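Local coordinates for flagellar motor switch protein FliG (PDB 3HJL) that probably forms part of the rotor-mounted switch complex (C ring) at the base of the flagellar basal body, which contacts motor components that set the direction of rotation, at residues Ile265-Leu268 and Ile274-Lys277; Arg249-Ile254 and Leu279-Lys284; Lys260-Ile265 and Glu306-Gln311. One frame throughout, in Å; residues are numbered along the deposited sequence.

Contact 1: Ile265-Leu268 and Ile274-Lys277; sequences IALL and IKQK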
# COMPACT_ATOMS: atom_id res chain seq x y z
N ILE A 265 -41.30 -3.11 9.44
CA ILE A 265 -40.09 -2.28 9.47
C ILE A 265 -39.47 -2.15 8.08
O ILE A 265 -39.10 -1.05 7.66
CB ILE A 265 -39.04 -2.85 10.46
CG1 ILE A 265 -39.53 -2.71 11.92
CG2 ILE A 265 -37.70 -2.12 10.32
CD1 ILE A 265 -39.46 -1.29 12.46
N ALA A 266 -39.36 -3.28 7.37
CA ALA A 266 -38.87 -3.32 5.99
C ALA A 266 -39.67 -2.43 5.05
O ALA A 266 -39.10 -1.79 4.16
CB ALA A 266 -38.89 -4.75 5.46
N LEU A 267 -40.98 -2.43 5.24
CA LEU A 267 -41.88 -1.65 4.39
C LEU A 267 -41.90 -0.14 4.68
O LEU A 267 -42.39 0.61 3.86
CB LEU A 267 -43.29 -2.23 4.39
CG LEU A 267 -43.47 -3.60 3.70
CD1 LEU A 267 -44.89 -4.06 3.84
CD2 LEU A 267 -43.10 -3.55 2.22
N LEU A 268 -41.35 0.29 5.81
CA LEU A 268 -41.24 1.73 6.12
C LEU A 268 -40.41 2.47 5.08
O LEU A 268 -40.77 3.57 4.66
CB LEU A 268 -40.63 1.98 7.50
CG LEU A 268 -41.45 1.66 8.74
CD1 LEU A 268 -40.60 1.88 9.99
CD2 LEU A 268 -42.71 2.52 8.79
N ILE A 274 -44.79 -1.60 -3.67
CA ILE A 274 -44.32 -2.80 -2.98
C ILE A 274 -45.07 -2.97 -1.64
O ILE A 274 -45.35 -4.09 -1.23
CB ILE A 274 -42.76 -2.78 -2.77
CG1 ILE A 274 -42.05 -2.80 -4.14
CG2 ILE A 274 -42.29 -3.96 -1.93
CD1 ILE A 274 -40.53 -2.66 -4.04
N LYS A 275 -45.40 -1.85 -0.98
CA LYS A 275 -46.27 -1.89 0.20
C LYS A 275 -47.60 -2.54 -0.18
O LYS A 275 -48.02 -3.52 0.45
CB LYS A 275 -46.55 -0.50 0.76
CG LYS A 275 -45.44 0.15 1.55
CD LYS A 275 -45.90 1.53 2.03
CE LYS A 275 -44.94 2.15 3.03
NZ LYS A 275 -45.38 3.49 3.52
N GLN A 276 -48.24 -2.00 -1.21
CA GLN A 276 -49.54 -2.52 -1.69
C GLN A 276 -49.47 -3.95 -2.20
O GLN A 276 -50.46 -4.68 -2.14
CB GLN A 276 -50.14 -1.61 -2.78
CG GLN A 276 -50.54 -0.20 -2.31
CD GLN A 276 -51.53 -0.20 -1.15
OE1 GLN A 276 -52.34 -1.12 -0.99
NE2 GLN A 276 -51.47 0.85 -0.33
N LYS A 277 -48.30 -4.36 -2.69
CA LYS A 277 -48.09 -5.74 -3.14
C LYS A 277 -48.26 -6.74 -2.00
O LYS A 277 -48.86 -7.80 -2.19
CB LYS A 277 -46.70 -5.87 -3.77
CG LYS A 277 -46.48 -7.17 -4.49
CD LYS A 277 -45.61 -7.00 -5.72
CE LYS A 277 -45.60 -8.26 -6.57
NZ LYS A 277 -46.95 -8.61 -7.11
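Leu267 points toward the helix that contains Ile274 and Lys275. Its CD2 methyl comes to 4.1 Å from Lys275 CA, so the leucine end rests on the backbone of that helix. The same methyl packs against the side branch of Ile274, with Leu267 CD2 4.2 Å from Ile274 CG2, while the longer branch of Ile274 runs off from the contact. The chain of Lys275 lies across the Leu267 carbonyl. Its CG sits beside the backbone N (chi1 -76°), and the chain beyond is extended, which carries the methylenes over to that carbonyl. Lys275 CE stands 3.1 Å from Leu267 O, while Lys275 NZ is farther off, at 4.2 Å from that oxygen. The carbonyl therefore meets carbon and not the ammonium group. Lys275 NZ has a long, weak ion pair with Glu272 OE2. Leu267 is buried, and Phe290 and Met294 of helix 284-296 also touch it. Helices 260-268 and 272-279 are thus two successive helices joined by a short loop, packed where they adjoin in the all-helical C-terminal domain of FliG.

Contact 2: Arg249-Ile254 and Leu279-Lys284; sequences RDIIEI and LSNMSK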
# COMPACT_ATOMS: atom_id res chain seq x y z
N ARG A 249 -49.24 -15.07 -5.81
CA ARG A 249 -49.01 -16.41 -5.25
C ARG A 249 -47.74 -16.47 -4.40
O ARG A 249 -47.73 -17.06 -3.32
CB ARG A 249 -48.89 -17.44 -6.38
CG ARG A 249 -50.19 -17.72 -7.14
CD ARG A 249 -51.13 -18.60 -6.33
NE ARG A 249 -52.22 -19.14 -7.15
CZ ARG A 249 -52.11 -20.14 -8.02
NH1 ARG A 249 -50.94 -20.74 -8.26
NH2 ARG A 249 -53.19 -20.54 -8.70
N ASP A 250 -46.67 -15.87 -4.92
CA ASP A 250 -45.35 -15.85 -4.25
C ASP A 250 -45.41 -15.08 -2.93
O ASP A 250 -44.82 -15.50 -1.93
CB ASP A 250 -44.30 -15.19 -5.15
CG ASP A 250 -44.03 -15.96 -6.43
OD1 ASP A 250 -44.86 -16.81 -6.82
OD2 ASP A 250 -42.99 -15.69 -7.05
N ILE A 251 -46.12 -13.95 -2.95
CA ILE A 251 -46.30 -13.09 -1.78
C ILE A 251 -47.05 -13.81 -0.66
O ILE A 251 -46.70 -13.66 0.50
CB ILE A 251 -47.04 -11.79 -2.17
CG1 ILE A 251 -46.21 -10.96 -3.16
CG2 ILE A 251 -47.34 -10.93 -0.93
CD1 ILE A 251 -47.05 -10.28 -4.17
N ILE A 252 -48.09 -14.57 -1.02
CA ILE A 252 -48.83 -15.41 -0.05
C ILE A 252 -47.89 -16.35 0.71
O ILE A 252 -47.97 -16.45 1.94
CB ILE A 252 -49.96 -16.26 -0.73
CG1 ILE A 252 -51.28 -15.50 -0.74
CG2 ILE A 252 -50.18 -17.57 0.01
CD1 ILE A 252 -51.26 -14.24 -1.54
N GLU A 253 -46.98 -17.00 -0.01
CA GLU A 253 -46.01 -17.92 0.59
C GLU A 253 -44.98 -17.20 1.46
O GLU A 253 -44.51 -17.76 2.46
CB GLU A 253 -45.30 -18.75 -0.48
CG GLU A 253 -46.22 -19.62 -1.35
CD GLU A 253 -47.06 -20.62 -0.56
OE1 GLU A 253 -46.62 -21.07 0.52
OE2 GLU A 253 -48.16 -20.96 -1.04
N ILE A 254 -44.62 -15.98 1.08
CA ILE A 254 -43.71 -15.14 1.86
C ILE A 254 -44.38 -14.69 3.17
O ILE A 254 -43.78 -14.75 4.24
CB ILE A 254 -43.23 -13.90 1.06
CG1 ILE A 254 -42.32 -14.32 -0.09
CG2 ILE A 254 -42.48 -12.94 1.96
CD1 ILE A 254 -42.21 -13.27 -1.19
N LEU A 279 -49.72 -5.80 1.21
CA LEU A 279 -51.02 -5.47 1.81
C LEU A 279 -52.24 -6.06 1.07
O LEU A 279 -53.21 -6.46 1.71
CB LEU A 279 -51.19 -3.95 1.94
CG LEU A 279 -50.28 -3.24 2.93
CD1 LEU A 279 -50.33 -1.74 2.70
CD2 LEU A 279 -50.65 -3.59 4.39
N SER A 280 -52.18 -6.10 -0.26
CA SER A 280 -53.28 -6.64 -1.07
C SER A 280 -53.43 -8.16 -0.98
O SER A 280 -54.44 -8.69 -1.42
CB SER A 280 -53.11 -6.24 -2.53
OG SER A 280 -51.97 -6.86 -3.08
N ASN A 281 -52.40 -8.84 -0.47
CA ASN A 281 -52.42 -10.30 -0.30
C ASN A 281 -52.72 -10.76 1.13
O ASN A 281 -52.78 -11.96 1.40
CB ASN A 281 -51.10 -10.89 -0.82
CG ASN A 281 -51.03 -10.91 -2.34
OD1 ASN A 281 -51.91 -11.46 -3.00
ND2 ASN A 281 -49.99 -10.31 -2.90
N MET A 282 -52.92 -9.81 2.05
CA MET A 282 -53.38 -10.11 3.41
C MET A 282 -54.91 -10.02 3.42
O MET A 282 -55.52 -9.62 2.43
CB MET A 282 -52.83 -9.09 4.42
CG MET A 282 -51.33 -8.91 4.40
SD MET A 282 -50.83 -7.61 5.54
CE MET A 282 -49.12 -7.37 5.06
N SER A 283 -55.51 -10.36 4.56
CA SER A 283 -56.94 -10.18 4.75
C SER A 283 -57.20 -8.70 5.05
O SER A 283 -56.27 -7.95 5.38
CB SER A 283 -57.44 -11.05 5.92
OG SER A 283 -56.75 -10.72 7.11
N LYS A 284 -58.45 -8.29 4.90
CA LYS A 284 -58.88 -6.91 5.15
C LYS A 284 -58.48 -6.42 6.54
O LYS A 284 -57.93 -5.33 6.69
CB LYS A 284 -60.41 -6.81 4.97
CG LYS A 284 -61.02 -5.41 5.15
CD LYS A 284 -62.53 -5.44 4.92
CE LYS A 284 -63.18 -4.11 5.27
NZ LYS A 284 -63.05 -3.77 6.72
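Asn281 reaches from an interhelical loop and meets Ile251 and Ile252 on helix 248-255. Residues Leu279 to Met282 form a type I beta turn, and Asn281 is its third residue. Asn281 CG lies beside its own backbone N (chi1 -75°), which turns the amide to the helix. The amide takes an isoleucine at each of its two ends. Its nitrogen lies against Ile251, with Asn281 ND2 3.2 Å from Ile251 CD1 and 3.4 Å from Ile251 CG2. Its oxygen lies by Ile252, with Asn281 OD1 3.2 Å from Ile252 CD1. Ile252 CD1 also sits 3.4 Å from Asn281 CB. Each isoleucine crosses the asparagine at about a right angle. These touches are packing. The strongest polar partner of the amide nitrogen is Asp248, whose OD2 accepts a hydrogen bond from Asn281 ND2. A weak bond from the same nitrogen goes to Lys277 O. An alanine at Asn281 is likely to leave the Asp248 carboxylate without this donor and open a gap beside Ile251 and Ile252. Farther out, Met282 packs on Ala287 and Phe290 of helix 284-296. The loop ends at Ser283, the N-cap of that helix, where Ser283 OG accepts a hydrogen bond from Ala286 N.

Contact 3: Lys260-Ile265 and Glu306-Gln311; sequences KNTLMI and EKAQRQ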
# COMPACT_ATOMS: atom_id res chain seq x y z
N LYS A 260 -44.10 -10.48 11.20
CA LYS A 260 -44.88 -9.26 10.98
C LYS A 260 -44.06 -7.99 11.25
O LYS A 260 -44.10 -7.05 10.45
CB LYS A 260 -46.15 -9.25 11.86
CG LYS A 260 -46.98 -7.96 11.76
CD LYS A 260 -48.23 -7.97 12.63
CE LYS A 260 -48.86 -6.58 12.64
NZ LYS A 260 -50.25 -6.58 13.12
N ASN A 261 -43.37 -7.96 12.39
CA ASN A 261 -42.57 -6.80 12.78
C ASN A 261 -41.43 -6.55 11.78
O ASN A 261 -41.18 -5.40 11.40
CB ASN A 261 -42.00 -6.96 14.21
CG ASN A 261 -43.09 -7.07 15.28
OD1 ASN A 261 -44.18 -6.50 15.16
ND2 ASN A 261 -42.78 -7.80 16.35
N THR A 262 -40.77 -7.62 11.34
CA THR A 262 -39.71 -7.51 10.32
C THR A 262 -40.25 -6.94 9.02
O THR A 262 -39.65 -6.02 8.44
CB THR A 262 -39.06 -8.88 10.03
OG1 THR A 262 -38.54 -9.44 11.24
CG2 THR A 262 -37.92 -8.75 9.01
N LEU A 263 -41.40 -7.45 8.57
CA LEU A 263 -42.04 -6.96 7.33
C LEU A 263 -42.51 -5.50 7.46
O LEU A 263 -42.38 -4.74 6.52
CB LEU A 263 -43.22 -7.86 6.94
CG LEU A 263 -43.85 -7.59 5.56
CD1 LEU A 263 -42.83 -7.86 4.47
CD2 LEU A 263 -45.11 -8.40 5.34
N MET A 264 -43.12 -5.16 8.59
CA MET A 264 -43.54 -3.78 8.85
C MET A 264 -42.39 -2.80 8.73
O MET A 264 -42.50 -1.79 8.03
CB MET A 264 -44.14 -3.64 10.25
CG MET A 264 -45.61 -4.01 10.35
SD MET A 264 -46.38 -3.78 11.96
CE MET A 264 -45.49 -2.39 12.61
N ILE A 265 -41.30 -3.11 9.44
CA ILE A 265 -40.09 -2.28 9.47
C ILE A 265 -39.47 -2.15 8.08
O ILE A 265 -39.10 -1.05 7.66
CB ILE A 265 -39.04 -2.85 10.46
CG1 ILE A 265 -39.53 -2.71 11.92
CG2 ILE A 265 -37.70 -2.12 10.32
CD1 ILE A 265 -39.46 -1.29 12.46
N GLU A 306 -33.12 -1.16 6.61
CA GLU A 306 -32.22 -1.91 5.73
C GLU A 306 -32.06 -3.38 6.17
O GLU A 306 -32.15 -4.28 5.34
CB GLU A 306 -30.85 -1.23 5.67
CG GLU A 306 -30.86 0.07 4.85
CD GLU A 306 -29.58 0.91 4.99
OE1 GLU A 306 -29.46 1.89 4.21
OE2 GLU A 306 -28.72 0.63 5.86
N LYS A 307 -31.83 -3.59 7.48
CA LYS A 307 -31.68 -4.94 8.05
C LYS A 307 -32.92 -5.82 7.83
O LYS A 307 -32.81 -6.99 7.48
CB LYS A 307 -31.37 -4.86 9.55
CG LYS A 307 -31.14 -6.22 10.25
CD LYS A 307 -30.86 -6.07 11.74
CE LYS A 307 -30.91 -7.42 12.46
NZ LYS A 307 -30.79 -7.31 13.94
N ALA A 308 -34.10 -5.26 8.10
CA ALA A 308 -35.36 -5.97 7.89
C ALA A 308 -35.58 -6.27 6.39
O ALA A 308 -36.07 -7.34 6.04
CB ALA A 308 -36.52 -5.17 8.46
N GLN A 309 -35.22 -5.32 5.52
CA GLN A 309 -35.31 -5.54 4.07
C GLN A 309 -34.45 -6.71 3.57
O GLN A 309 -34.94 -7.54 2.80
CB GLN A 309 -34.98 -4.26 3.29
CG GLN A 309 -36.15 -3.29 3.22
CD GLN A 309 -35.90 -2.10 2.34
OE1 GLN A 309 -34.86 -1.99 1.69
NE2 GLN A 309 -36.86 -1.19 2.29
N ARG A 310 -33.19 -6.79 4.03
CA ARG A 310 -32.33 -7.92 3.67
C ARG A 310 -32.80 -9.24 4.28
O ARG A 310 -32.57 -10.30 3.70
CB ARG A 310 -30.84 -7.67 4.00
CG ARG A 310 -30.47 -7.58 5.47
CD ARG A 310 -28.96 -7.42 5.66
NE ARG A 310 -28.48 -6.10 5.19
CZ ARG A 310 -28.19 -5.04 5.95
NH1 ARG A 310 -28.27 -5.06 7.29
NH2 ARG A 310 -27.78 -3.91 5.36
N GLN A 311 -33.46 -9.18 5.45
CA GLN A 311 -34.04 -10.37 6.08
C GLN A 311 -35.19 -10.95 5.24
O GLN A 311 -35.29 -12.16 5.08
CB GLN A 311 -34.52 -10.07 7.51
CG GLN A 311 -33.39 -10.08 8.55
CD GLN A 311 -33.86 -9.72 9.96
OE1 GLN A 311 -34.99 -9.27 10.17
NE2 GLN A 311 -32.98 -9.93 10.94
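Thr262 lays its methyl against the side chain of Gln311, which it crosses at about a right angle. Thr262 CG2 is 3.2 Å from Gln311 OE1. The hydroxyl does not bond to that oxygen. Thr262 OG1 lies beside its own backbone N (chi1 -57°), and it is hydrogen-bonded to Asp259 OD2 instead. This torsion leaves the methyl as the group that faces helix 302-320. Ala308 is the close point of the other helix. Its CB sits 3.2 Å from Thr262 O, so a methyl faces a main-chain carbonyl there. Ala308 CB also packs 3.8 Å from Ile265 CG2, while the end of Ile265 leads away, and the residue also touches Leu297 and Val300. The two backbones are near: Thr262 CA and Ala308 CA form the nearest such pair of the two segments, at 5.2 Å. The small Ala308 side chain fits this approach. The segment axes come within 8.2 Å, and their directions differ by 117°. Helix 260-268 touches two other helices through different residues. Met264 packs on helix 284-296, and Lys260 makes a salt bridge to Asp293 of that helix, while Thr262 and Ile265 meet helix 302-320.

All three contacts lie in the C-terminal domain, on the same side of the chain's centre and away from the EHPQR motif. Centres are about 9 Å apart for contacts 1 and 3, about 12 Å for contacts 1 and 2, and about 16 Å for contacts 2 and 3. Contacts 1 and 3 both use helix 260-268; Ile265 is in both but touches only in contact 3. Gln309 NE2 is hydrogen-bonded to Ala266 O between them. Lys277 packs on Ile251 between contacts 1 and 2. Along the chain contact 1 falls within the span of contact 2, whereas the segments of contacts 2 and 3 alternate. Helices 248-255, 260-268, 272-279 and 302-320 thus bring sequence-distant residues together.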